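Local coordinates for putative cell adhesion protein (Parabacteroides distasonis, PDB 3LIU) that probably serves as a fimbrial (pilus) subunit that contributes to bacterial cell adhesion, at residues 179-184 and 277-282; 196-201 and 309-314; 200-205 and 268-273; 331-336 and 364-369. One frame throughout, in Å; residues are numbered along the deposited sequence.

Contact 1: 179-184 and 277-282; sequences ALAGAD and ALNHEF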
loop_
_atom_site.group_PDB
_atom_site.type_symbol
_atom_site.label_atom_id
_atom_site.label_comp_id
_atom_site.label_asym_id
_atom_site.label_seq_id
_atom_site.Cartn_x
_atom_site.Cartn_y
_atom_site.Cartn_z
ATOM N N ALA A 179 9.805 -0.716 4.608
ATOM C CA ALA A 179 10.753 -0.292 5.655
ATOM C C ALA A 179 12.160 -0.770 5.363
ATOM O O ALA A 179 12.353 -1.818 4.738
ATOM C CB ALA A 179 10.313 -0.792 7.007
ATOM N N LEU A 180 13.131 0.038 5.799
ATOM C CA LEU A 180 14.526 -0.301 5.805
ATOM C C LEU A 180 14.824 -1.021 7.120
ATOM O O LEU A 180 14.759 -0.418 8.209
ATOM C CB LEU A 180 15.412 0.964 5.693
ATOM C CG LEU A 180 16.929 0.726 5.672
ATOM C CD1 LEU A 180 17.398 0.157 4.334
ATOM C CD2 LEU A 180 17.724 1.993 6.050
ATOM N N ALA A 181 15.147 -2.302 6.997
ATOM C CA ALA A 181 15.414 -3.185 8.107
ATOM C C ALA A 181 16.871 -3.056 8.523
ATOM O O ALA A 181 17.189 -3.198 9.676
ATOM C CB ALA A 181 15.105 -4.617 7.702
ATOM N N GLY A 182 17.764 -2.782 7.599
ATOM C CA GLY A 182 19.158 -2.507 8.007
ATOM C C GLY A 182 19.996 -1.976 6.865
ATOM O O GLY A 182 19.635 -2.120 5.708
ATOM N N ALA A 183 21.106 -1.323 7.201
ATOM C CA ALA A 183 22.007 -0.773 6.188
ATOM C C ALA A 183 23.425 -0.798 6.687
ATOM O O ALA A 183 23.848 0.133 7.351
ATOM C CB ALA A 183 21.616 0.636 5.844
ATOM N N ASP A 184 24.164 -1.858 6.370
ATOM C CA ASP A 184 25.570 -1.954 6.772
ATOM C C ASP A 184 26.508 -2.081 5.571
ATOM O O ASP A 184 26.070 -1.996 4.443
ATOM C CB ASP A 184 25.769 -3.110 7.762
ATOM C CG ASP A 184 25.234 -4.429 7.243
ATOM O OD1 ASP A 184 25.168 -4.605 6.004
ATOM O OD2 ASP A 184 24.884 -5.290 8.088
ATOM N N ALA A 277 15.169 6.174 11.406
ATOM C CA ALA A 277 14.625 5.910 10.094
ATOM C C ALA A 277 14.558 4.399 9.864
ATOM O O ALA A 277 13.752 3.911 9.082
ATOM C CB ALA A 277 15.493 6.586 9.028
ATOM N N LEU A 278 15.426 3.672 10.558
ATOM C CA LEU A 278 15.423 2.209 10.535
ATOM C C LEU A 278 14.135 1.637 11.113
ATOM O O LEU A 278 13.680 2.040 12.170
ATOM C CB LEU A 278 16.600 1.660 11.349
ATOM C CG LEU A 278 17.965 1.589 10.695
ATOM C CD1 LEU A 278 18.908 0.909 11.667
ATOM C CD2 LEU A 278 17.890 0.819 9.380
ATOM N N ASN A 279 13.582 0.669 10.405
ATOM C CA ASN A 279 12.320 0.082 10.713
ATOM C C ASN A 279 11.100 1.018 10.655
ATOM O O ASN A 279 10.029 0.613 10.990
ATOM C CB ASN A 279 12.417 -0.660 12.052
ATOM C CG ASN A 279 13.508 -1.727 12.025
ATOM O OD1 ASN A 279 14.341 -1.804 12.913
ATOM N ND2 ASN A 279 13.515 -2.526 10.987
ATOM N N HIS A 280 11.259 2.260 10.229
ATOM C CA HIS A 280 10.121 3.121 10.070
ATOM C C HIS A 280 9.340 2.655 8.835
ATOM O O HIS A 280 9.897 2.514 7.728
ATOM C CB HIS A 280 10.559 4.565 9.879
ATOM C CG HIS A 280 9.429 5.482 9.593
ATOM N ND1 HIS A 280 8.616 5.988 10.587
ATOM C CD2 HIS A 280 8.924 5.932 8.419
ATOM C CE1 HIS A 280 7.686 6.747 10.036
ATOM N NE2 HIS A 280 7.841 6.721 8.724
ATOM N N GLU A 281 8.055 2.430 9.009
ATOM C CA GLU A 281 7.246 1.906 7.901
ATOM C C GLU A 281 6.652 3.044 7.066
ATOM O O GLU A 281 6.152 4.012 7.634
ATOM C CB GLU A 281 6.131 1.021 8.419
ATOM C CG GLU A 281 6.628 -0.310 8.929
ATOM C CD GLU A 281 5.532 -1.164 9.553
ATOM O OE1 GLU A 281 4.422 -1.319 8.971
ATOM O OE2 GLU A 281 5.799 -1.699 10.632
ATOM N N PHE A 282 6.745 2.918 5.731
ATOM C CA PHE A 282 6.138 3.843 4.793
ATOM C C PHE A 282 5.002 3.108 4.116
ATOM O O PHE A 282 5.187 1.977 3.683
ATOM C CB PHE A 282 7.151 4.250 3.689
ATOM C CG PHE A 282 8.345 5.036 4.204
ATOM C CD1 PHE A 282 8.227 6.382 4.533
ATOM C CD2 PHE A 282 9.568 4.421 4.396
ATOM C CE1 PHE A 282 9.353 7.119 5.011
ATOM C CE2 PHE A 282 10.669 5.145 4.874
ATOM C CZ PHE A 282 10.551 6.499 5.168
HETATM O O HOH W 1 12.584 2.665 6.945
#
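Leu-180 overlaps Leu-278 through their branch ends: the two side chains cross obliquely, and Leu-180 CD2 lies 3.5 Å from Leu-278 CD2. Leu-180 has its CG anti to the backbone N, whereas Leu-278 carries CG anti to the carbonyl carbon. The CD2 branch of Leu-278 also passes Gly-182, where the strand offers a bare backbone, at 3.8 Å from Gly-182 CA. Behind this apolar touch runs a backbone bond, Asn-279 N to Leu-180 O at 2.7 Å, nearly straight (172° at the hydrogen) and in the carbonyl plane. Asn-279 is the third residue of a type II beta turn, Ala-277 to His-280, and has the positive phi (63°) that such a position requires. Its CB points away from the strand, yet the amide folds back until Asn-279 ND2 stands 3.5 Å from Ala-181 CA. A water fills the angle between turn and strand. It accepts from Leu-180 N at 2.9 Å and donates to the carbonyl oxygens of Ala-277 and His-280, so three backbone groups share one bridge. Ala-179 CB rests 3.4 Å from His-280 O. The carboxylate of Glu-281 is bound by Ser-177 and Lys-359. The turn thus lies along strand 172-185, which bonds in parallel to strand 358-366 and packs Leu-180 against Leu-200 and Val-203 of strand 193-213.

Contact 2: 196-201 and 309-314; sequences KSFVLK and LIVKGD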
loop_
_atom_site.group_PDB
_atom_site.type_symbol
_atom_site.label_atom_id
_atom_site.label_comp_id
_atom_site.label_asym_id
_atom_site.label_seq_id
_atom_site.Cartn_x
_atom_site.Cartn_y
_atom_site.Cartn_z
ATOM N N LYS A 196 34.754 1.116 5.520
ATOM C CA LYS A 196 34.976 1.288 6.944
ATOM C C LYS A 196 33.721 1.573 7.751
ATOM O O LYS A 196 33.600 1.072 8.851
ATOM C CB LYS A 196 36.002 2.386 7.186
ATOM C CG LYS A 196 37.416 1.970 6.816
ATOM C CD LYS A 196 38.027 0.924 7.803
ATOM C CE LYS A 196 39.098 0.072 7.101
ATOM N NZ LYS A 196 40.061 -0.609 8.015
ATOM N N SER A 197 32.804 2.381 7.236
ATOM C CA SER A 197 31.576 2.694 7.968
ATOM C C SER A 197 30.543 3.340 7.059
ATOM O O SER A 197 30.867 3.867 5.986
ATOM C CB SER A 197 31.828 3.623 9.153
ATOM O OG SER A 197 32.321 4.884 8.737
ATOM N N PHE A 198 29.289 3.275 7.480
ATOM C CA PHE A 198 28.220 4.032 6.827
ATOM C C PHE A 198 27.304 4.513 7.920
ATOM O O PHE A 198 26.852 3.697 8.720
ATOM C CB PHE A 198 27.455 3.150 5.883
ATOM C CG PHE A 198 26.240 3.806 5.266
ATOM C CD1 PHE A 198 26.377 4.749 4.261
ATOM C CD2 PHE A 198 24.977 3.459 5.669
ATOM C CE1 PHE A 198 25.278 5.351 3.714
ATOM C CE2 PHE A 198 23.881 4.039 5.117
ATOM C CZ PHE A 198 24.021 4.987 4.133
ATOM N N VAL A 199 27.063 5.821 7.959
ATOM C CA VAL A 199 26.151 6.443 8.914
ATOM C C VAL A 199 24.923 6.901 8.136
ATOM O O VAL A 199 25.024 7.775 7.250
ATOM C CB VAL A 199 26.808 7.647 9.630
ATOM C CG1 VAL A 199 25.851 8.228 10.655
ATOM C CG2 VAL A 199 28.154 7.241 10.284
ATOM N N LEU A 200 23.775 6.307 8.468
ATOM C CA LEU A 200 22.514 6.638 7.853
ATOM C C LEU A 200 21.995 8.022 8.283
ATOM O O LEU A 200 21.916 8.287 9.459
ATOM C CB LEU A 200 21.481 5.551 8.189
ATOM C CG LEU A 200 20.111 5.754 7.553
ATOM C CD1 LEU A 200 20.209 5.523 6.007
ATOM C CD2 LEU A 200 19.102 4.815 8.224
ATOM N N LYS A 201 21.625 8.871 7.322
ATOM C CA LYS A 201 21.058 10.213 7.614
ATOM C C LYS A 201 19.583 10.349 7.260
ATOM O O LYS A 201 18.844 11.029 7.970
ATOM C CB LYS A 201 21.824 11.296 6.868
ATOM C CG LYS A 201 23.218 11.618 7.466
ATOM C CD LYS A 201 23.820 12.863 6.762
ATOM C CE LYS A 201 25.017 13.489 7.510
ATOM N NZ LYS A 201 26.152 13.920 6.563
ATOM N N LEU A 309 13.053 2.777 -2.769
ATOM C CA LEU A 309 13.552 3.170 -1.498
ATOM C C LEU A 309 14.957 3.689 -1.690
ATOM O O LEU A 309 15.840 3.002 -2.239
ATOM C CB LEU A 309 13.503 2.023 -0.464
ATOM C CG LEU A 309 14.016 2.464 0.926
ATOM C CD1 LEU A 309 13.197 1.900 2.072
ATOM C CD2 LEU A 309 15.503 2.170 1.121
ATOM N N ILE A 310 15.167 4.919 -1.236
ATOM C CA ILE A 310 16.462 5.572 -1.359
ATOM C C ILE A 310 16.983 5.977 0.020
ATOM O O ILE A 310 16.241 6.603 0.824
ATOM C CB ILE A 310 16.350 6.829 -2.270
ATOM C CG1 ILE A 310 15.690 6.468 -3.601
ATOM C CG2 ILE A 310 17.778 7.496 -2.548
ATOM C CD1 ILE A 310 15.512 7.669 -4.588
ATOM N N VAL A 311 18.229 5.585 0.325
ATOM C CA VAL A 311 18.915 6.016 1.540
ATOM C C VAL A 311 20.035 7.011 1.245
ATOM O O VAL A 311 20.637 6.998 0.157
ATOM C CB VAL A 311 19.449 4.831 2.377
ATOM C CG1 VAL A 311 18.323 3.742 2.546
ATOM C CG2 VAL A 311 20.654 4.245 1.738
ATOM N N LYS A 312 20.230 7.918 2.196
ATOM C CA LYS A 312 21.329 8.867 2.179
ATOM C C LYS A 312 22.142 8.727 3.452
ATOM O O LYS A 312 21.572 8.626 4.536
ATOM C CB LYS A 312 20.818 10.292 2.101
ATOM C CG LYS A 312 21.917 11.297 1.668
ATOM C CD LYS A 312 21.499 12.729 1.772
ATOM C CE LYS A 312 21.374 13.159 3.202
ATOM N NZ LYS A 312 20.929 14.541 3.263
ATOM N N GLY A 313 23.474 8.752 3.327
ATOM C CA GLY A 313 24.346 8.728 4.508
ATOM C C GLY A 313 25.798 9.000 4.162
ATOM O O GLY A 313 26.130 9.304 3.017
ATOM N N ASP A 314 26.668 8.874 5.151
ATOM C CA ASP A 314 28.081 9.216 4.993
ATOM C C ASP A 314 28.847 7.921 4.923
ATOM O O ASP A 314 28.736 7.099 5.830
ATOM C CB ASP A 314 28.580 10.059 6.177
ATOM C CG ASP A 314 27.847 11.389 6.299
ATOM O OD1 ASP A 314 27.128 11.792 5.358
ATOM O OD2 ASP A 314 27.958 12.008 7.368
HETATM O O HOH W 2 30.853 6.854 7.460
#
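Lys-201 sets its CG anti to the carbonyl carbon, runs extended, and bends at the last torsion (chi4 139°); Asp-314, its CG likewise anti to the carbonyl carbon, holds its carboxylate up to meet it. The ammonium straddles both oxygens in a salt bridge, Lys-201 NZ lying 2.6 Å from Asp-314 OD1 and 2.8 Å from Asp-314 OD2, each through the syn lone pair. Asn-330 tightens the pair: its backbone N donates to Asp-314 OD1 and its OD1 receives Lys-201 NZ. The NZ of Lys-312 stands 6.2 Å from that of Lys-201, a repulsion the carboxylate probably offsets. Between the strands, Val-199 and Asp-314 form a hydrogen-bonded antiparallel pair, with Val-199 N to Asp-314 O at 3.0 Å and Asp-314 N to Val-199 O at 2.9 Å. Further along, Lys-201 N reaches Lys-312 O at 2.8 Å. Phe-198, with CG anti to the backbone N (chi1 174°), leans obliquely on the backbone of Gly-313, Phe-198 CE1 to Gly-313 CA being 3.6 Å. A CB on this glycine would strike the ring and Val-199 O. Leu-200 crosses Val-311 at about a right angle, its CD1 against Val-311 CB. A water joins Ser-197 OG to Asp-314 O. The segments cross at 126°, far from strictly antiparallel, and a classic beta bulge lies at Lys-196 and Ser-197, opposite Thr-316. This is a strongly twisted, bulged antiparallel pair in one layer of a beta sandwich, with Phe-198, Leu-200 and Val-311 facing the other layer.

Contact 3: 200-205 and 268-273; sequences LKEVFI and AKKHVE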
loop_
_atom_site.group_PDB
_atom_site.type_symbol
_atom_site.label_atom_id
_atom_site.label_comp_id
_atom_site.label_asym_id
_atom_site.label_seq_id
_atom_site.Cartn_x
_atom_site.Cartn_y
_atom_site.Cartn_z
ATOM N N LEU A 200 23.775 6.307 8.468
ATOM C CA LEU A 200 22.514 6.638 7.853
ATOM C C LEU A 200 21.995 8.022 8.283
ATOM O O LEU A 200 21.916 8.287 9.459
ATOM C CB LEU A 200 21.481 5.551 8.189
ATOM C CG LEU A 200 20.111 5.754 7.553
ATOM C CD1 LEU A 200 20.209 5.523 6.007
ATOM C CD2 LEU A 200 19.102 4.815 8.224
ATOM N N LYS A 201 21.625 8.871 7.322
ATOM C CA LYS A 201 21.058 10.213 7.614
ATOM C C LYS A 201 19.583 10.349 7.260
ATOM O O LYS A 201 18.844 11.029 7.970
ATOM C CB LYS A 201 21.824 11.296 6.868
ATOM C CG LYS A 201 23.218 11.618 7.466
ATOM C CD LYS A 201 23.820 12.863 6.762
ATOM C CE LYS A 201 25.017 13.489 7.510
ATOM N NZ LYS A 201 26.152 13.920 6.563
ATOM N N GLU A 202 19.153 9.697 6.176
ATOM C CA GLU A 202 17.777 9.858 5.676
ATOM C C GLU A 202 17.332 8.615 4.889
ATOM O O GLU A 202 18.140 7.936 4.245
ATOM C CB GLU A 202 17.690 11.115 4.772
ATOM C CG GLU A 202 16.284 11.467 4.234
ATOM C CD GLU A 202 15.510 12.430 5.136
ATOM O OE1 GLU A 202 16.060 12.844 6.171
ATOM O OE2 GLU A 202 14.353 12.789 4.813
ATOM N N VAL A 203 16.035 8.329 4.943
ATOM C CA VAL A 203 15.413 7.335 4.103
ATOM C C VAL A 203 14.205 7.971 3.430
ATOM O O VAL A 203 13.461 8.734 4.069
ATOM C CB VAL A 203 14.970 6.113 4.937
ATOM C CG1 VAL A 203 14.435 5.011 4.032
ATOM C CG2 VAL A 203 16.152 5.577 5.796
ATOM N N PHE A 204 14.010 7.729 2.141
ATOM C CA PHE A 204 12.792 8.218 1.486
ATOM C C PHE A 204 12.325 7.344 0.338
ATOM O O PHE A 204 13.066 6.480 -0.147
ATOM C CB PHE A 204 12.896 9.725 1.093
ATOM C CG PHE A 204 13.729 10.022 -0.150
ATOM C CD1 PHE A 204 15.097 10.008 -0.101
ATOM C CD2 PHE A 204 13.113 10.346 -1.351
ATOM C CE1 PHE A 204 15.868 10.304 -1.220
ATOM C CE2 PHE A 204 13.864 10.646 -2.494
ATOM C CZ PHE A 204 15.251 10.646 -2.422
ATOM N N ILE A 205 11.071 7.568 -0.061
ATOM C CA ILE A 205 10.453 6.792 -1.112
ATOM C C ILE A 205 10.186 7.677 -2.320
ATOM O O ILE A 205 9.795 8.841 -2.145
ATOM C CB ILE A 205 9.094 6.204 -0.640
ATOM C CG1 ILE A 205 9.273 5.356 0.611
ATOM C CG2 ILE A 205 8.397 5.413 -1.803
ATOM C CD1 ILE A 205 10.251 4.189 0.515
ATOM N N ALA A 268 9.256 10.653 3.607
ATOM C CA ALA A 268 10.679 10.836 4.002
ATOM C C ALA A 268 10.845 10.758 5.516
ATOM O O ALA A 268 9.947 11.164 6.282
ATOM C CB ALA A 268 11.232 12.182 3.470
ATOM N N LYS A 269 11.969 10.209 5.951
ATOM C CA LYS A 269 12.285 10.160 7.367
ATOM C C LYS A 269 13.767 10.383 7.585
ATOM O O LYS A 269 14.624 9.642 7.044
ATOM C CB LYS A 269 11.924 8.802 7.948
ATOM C CG LYS A 269 12.122 8.662 9.442
ATOM C CD LYS A 269 10.873 8.992 10.236
ATOM C CE LYS A 269 11.101 8.850 11.744
ATOM N NZ LYS A 269 11.673 10.085 12.331
ATOM N N LYS A 270 14.054 11.379 8.403
ATOM C CA LYS A 270 15.392 11.629 8.920
ATOM C C LYS A 270 15.750 10.576 9.989
ATOM O O LYS A 270 14.896 10.199 10.773
ATOM C CB LYS A 270 15.428 13.042 9.506
ATOM C CG LYS A 270 16.788 13.502 10.021
ATOM C CD LYS A 270 16.766 15.006 10.387
ATOM C CE LYS A 270 18.172 15.518 10.731
ATOM N NZ LYS A 270 18.377 16.951 10.334
ATOM N N HIS A 271 16.996 10.098 9.986
ATOM C CA HIS A 271 17.500 9.157 10.995
ATOM C C HIS A 271 18.199 9.913 12.116
ATOM O O HIS A 271 19.181 10.570 11.884
ATOM C CB HIS A 271 18.498 8.164 10.377
ATOM C CG HIS A 271 18.913 7.051 11.305
ATOM N ND1 HIS A 271 18.025 6.120 11.800
ATOM C CD2 HIS A 271 20.130 6.696 11.788
ATOM C CE1 HIS A 271 18.667 5.255 12.566
ATOM N NE2 HIS A 271 19.948 5.573 12.563
ATOM N N VAL A 272 17.658 9.826 13.323
ATOM C CA VAL A 272 18.290 10.388 14.534
ATOM C C VAL A 272 18.178 9.352 15.665
ATOM O O VAL A 272 17.156 8.672 15.763
ATOM C CB VAL A 272 17.672 11.766 14.936
ATOM C CG1 VAL A 272 17.962 12.812 13.846
ATOM C CG2 VAL A 272 16.172 11.658 15.203
ATOM N N GLU A 273 19.237 9.214 16.474
ATOM C CA GLU A 273 19.344 8.159 17.518
ATOM C C GLU A 273 18.020 7.926 18.256
ATOM O O GLU A 273 17.589 6.796 18.458
ATOM C CB GLU A 273 20.441 8.498 18.541
HETATM O O HOH W 3 20.302 12.862 10.101
#
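A short antiparallel strand, 268-270, is added here to the side of the long strand 193-213. Val-203 and Lys-269 form the hydrogen-bonded pair, Val-203 N to Lys-269 O at 2.9 Å and Lys-269 N to Val-203 O at 2.8 Å. The next bond, His-271 N to Lys-201 O at 2.9 Å, is straight at the hydrogen, but the donor sits 51° above the carbonyl plane; a water bridges the same oxygen to His-271 O. This out-of-plane bond lies at a classic beta bulge, in which Lys-201 and Glu-202 both face Lys-312 of strand 308-319. Glu-202, bent at chi2 (91°), lays its carboxylate along the partner backbone, with Glu-202 OE1 3.1 Å from Lys-270 CA and Glu-202 OE2 3.5 Å from Ala-268 CB. Lys-270 NZ stays 6.3 Å from Glu-202 OE1, too distant for a salt bridge. An alanine at Glu-202 lacks the carboxylate and would probably leave the Lys-269 to Lys-270 peptide less covered. The Leu-200 and His-271 side chains cross at about a right angle, with Leu-200 CD2 over one ring face, offset toward the rim, in a CH-pi contact, while His-271 ND1 is hydrogen-bonded to Ala-277 N.

Contact 4: 331-336 and 364-369; sequences CYYAIP and LTIIGP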
loop_
_atom_site.group_PDB
_atom_site.type_symbol
_atom_site.label_atom_id
_atom_site.label_comp_id
_atom_site.label_asym_id
_atom_site.label_seq_id
_atom_site.Cartn_x
_atom_site.Cartn_y
_atom_site.Cartn_z
ATOM N N CYS A 331 25.894 10.689 0.509
ATOM C CA CYS A 331 25.822 9.714 -0.561
ATOM C C CYS A 331 24.443 9.087 -0.635
ATOM O O CYS A 331 23.917 8.686 0.401
ATOM C CB CYS A 331 26.704 8.501 -0.237
ATOM S SG CYS A 331 28.312 8.737 -0.376
ATOM N N TYR A 332 23.937 8.877 -1.855
ATOM C CA TYR A 332 22.669 8.195 -2.079
ATOM C C TYR A 332 22.821 6.804 -2.695
ATOM O O TYR A 332 23.691 6.541 -3.559
ATOM C CB TYR A 332 21.754 8.998 -3.010
ATOM C CG TYR A 332 21.304 10.309 -2.495
ATOM C CD1 TYR A 332 20.153 10.416 -1.735
ATOM C CD2 TYR A 332 22.023 11.480 -2.778
ATOM C CE1 TYR A 332 19.731 11.636 -1.269
ATOM C CE2 TYR A 332 21.613 12.709 -2.281
ATOM C CZ TYR A 332 20.456 12.784 -1.530
ATOM O OH TYR A 332 20.027 14.004 -1.009
ATOM N N TYR A 333 21.906 5.938 -2.275
ATOM C CA TYR A 333 21.779 4.569 -2.759
ATOM C C TYR A 333 20.277 4.274 -2.958
ATOM O O TYR A 333 19.468 4.360 -1.991
ATOM C CB TYR A 333 22.361 3.596 -1.745
ATOM C CG TYR A 333 23.798 3.869 -1.354
ATOM C CD1 TYR A 333 24.094 4.770 -0.350
ATOM C CD2 TYR A 333 24.862 3.216 -1.993
ATOM C CE1 TYR A 333 25.414 5.025 0.044
ATOM C CE2 TYR A 333 26.176 3.466 -1.636
ATOM C CZ TYR A 333 26.441 4.370 -0.581
ATOM O OH TYR A 333 27.724 4.633 -0.192
ATOM N N ALA A 334 19.899 3.988 -4.204
ATOM C CA ALA A 334 18.510 3.748 -4.576
ATOM C C ALA A 334 18.247 2.293 -4.934
ATOM O O ALA A 334 19.060 1.689 -5.635
ATOM C CB ALA A 334 18.134 4.656 -5.762
ATOM N N ILE A 335 17.082 1.796 -4.535
ATOM C CA ILE A 335 16.645 0.405 -4.674
ATOM C C ILE A 335 15.251 0.337 -5.256
ATOM O O ILE A 335 14.315 0.861 -4.658
ATOM C CB ILE A 335 16.553 -0.224 -3.231
ATOM C CG1 ILE A 335 17.952 -0.363 -2.654
ATOM C CG2 ILE A 335 15.835 -1.539 -3.174
ATOM C CD1 ILE A 335 18.969 -0.755 -3.658
ATOM N N PRO A 336 15.075 -0.358 -6.385
ATOM C CA PRO A 336 13.714 -0.619 -6.823
ATOM C C PRO A 336 13.062 -1.707 -5.982
ATOM O O PRO A 336 13.503 -2.856 -6.014
ATOM C CB PRO A 336 13.876 -1.045 -8.285
ATOM C CG PRO A 336 15.343 -1.287 -8.480
ATOM C CD PRO A 336 16.073 -1.044 -7.217
ATOM N N LEU A 364 20.134 -3.420 3.311
ATOM C CA LEU A 364 21.142 -2.969 2.368
ATOM C C LEU A 364 22.556 -3.323 2.788
ATOM O O LEU A 364 22.896 -3.256 3.972
ATOM C CB LEU A 364 21.022 -1.456 2.195
ATOM C CG LEU A 364 19.691 -0.980 1.642
ATOM C CD1 LEU A 364 19.767 0.566 1.361
ATOM C CD2 LEU A 364 19.322 -1.786 0.407
ATOM N N THR A 365 23.373 -3.729 1.821
ATOM C CA THR A 365 24.801 -3.916 2.055
ATOM C C THR A 365 25.479 -2.874 1.182
ATOM O O THR A 365 25.418 -2.958 -0.049
ATOM C CB THR A 365 25.305 -5.319 1.673
ATOM O OG1 THR A 365 24.644 -6.298 2.481
ATOM C CG2 THR A 365 26.847 -5.454 1.880
ATOM N N ILE A 366 26.094 -1.879 1.811
ATOM C CA ILE A 366 26.765 -0.814 1.077
ATOM C C ILE A 366 28.223 -1.187 0.873
ATOM O O ILE A 366 28.926 -1.487 1.835
ATOM C CB ILE A 366 26.599 0.513 1.841
ATOM C CG1 ILE A 366 25.113 0.909 1.778
ATOM C CG2 ILE A 366 27.530 1.602 1.260
ATOM C CD1 ILE A 366 24.716 1.745 2.839
ATOM N N ILE A 367 28.680 -1.193 -0.376
ATOM C CA ILE A 367 30.017 -1.698 -0.711
ATOM C C ILE A 367 30.934 -0.675 -1.407
ATOM O O ILE A 367 31.980 -1.024 -1.942
ATOM C CB ILE A 367 29.926 -3.010 -1.559
ATOM C CG1 ILE A 367 29.336 -2.734 -2.945
ATOM C CG2 ILE A 367 29.079 -4.083 -0.788
ATOM C CD1 ILE A 367 29.637 -3.855 -3.950
ATOM N N GLY A 368 30.558 0.597 -1.369
ATOM C CA GLY A 368 31.333 1.640 -2.032
ATOM C C GLY A 368 30.592 2.945 -1.905
ATOM O O GLY A 368 29.505 2.978 -1.312
ATOM N N PRO A 369 31.181 4.043 -2.423
ATOM C CA PRO A 369 30.556 5.343 -2.297
ATOM C C PRO A 369 29.305 5.401 -3.166
ATOM O O PRO A 369 29.265 4.834 -4.257
ATOM C CB PRO A 369 31.614 6.309 -2.839
ATOM C CG PRO A 369 32.838 5.499 -3.108
ATOM C CD PRO A 369 32.369 4.102 -3.290
#
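The side chains of Tyr-333 and Ile-366 cross at about a right angle, the isoleucine set over one ring face. Ile-366 CG1 stands 4.2 Å above the Tyr-333 ring centroid and only 3° off the normal, a CH-pi contact, while the CG2 branch reaches out to the phenol end, 3.4 Å from Tyr-333 OH. In both residues the first torsion puts the leading branch, Tyr-333 CG and Ile-366 CG1, anti to the carbonyl carbon. At the ring edge the hydroxyl donates to the backbone: Tyr-333 OH to Gly-368 O is 2.7 Å, in the carbonyl plane and on a lone pair. With one face covered and the hydroxyl held, the ring probably has little freedom to turn. A leucine in place of Tyr-333 has neither hydroxyl nor flat ring, and would probably leave the backbone at Gly-368 less firmly held and Ile-366 less well packed. Two residues on, Ile-335 and Leu-364 meet tip to tip, Ile-335 CG1 lying 3.6 Å from Leu-364 CD2. Cys-331 adds a looser touch near Pro-369. Alternate residues Cys-331, Tyr-333 and Ile-335 point toward the partner. The backbones stay apart, with 8.3 Å between the CA atoms of Tyr-333 and Ile-366 and 9.0 Å between those of Ile-335 and Leu-364, narrowing to 6.7 Å between those of Cys-331 and Pro-369. Val-383 touches both Tyr-333 and Ile-335, and Phe-198 packs on Ile-366. Side chains meeting across such a gap, from strand 326-336 on one layer and strand 358-366 on the other, are characteristic of a beta-sandwich interior.

Contacts 2 and 3 both build on strand 193-213, sharing Leu-200 and Lys-201, and lie within one sheet: backbone hydrogen bonds dominate, with the Lys-201 to Asp-314 salt bridge in contact 2 and the Glu-202 carboxylate along the backbone in contact 3. Contact 4 is the buried one, where strand 326-336, bonded to the strand of 309-314, meets strand 358-366 through apolar and aromatic side chains and a single phenol bond. Contact 1 is partly buried and relies on a turn, one backbone bond and a water. Its strand 179-184 is the parallel neighbour of 364-366, so contacts 1 and 4 reach the same layer. Leu-180 of contact 1 packs on Val-311 of contact 2, and Ala-277 on Val-203 of contact 3.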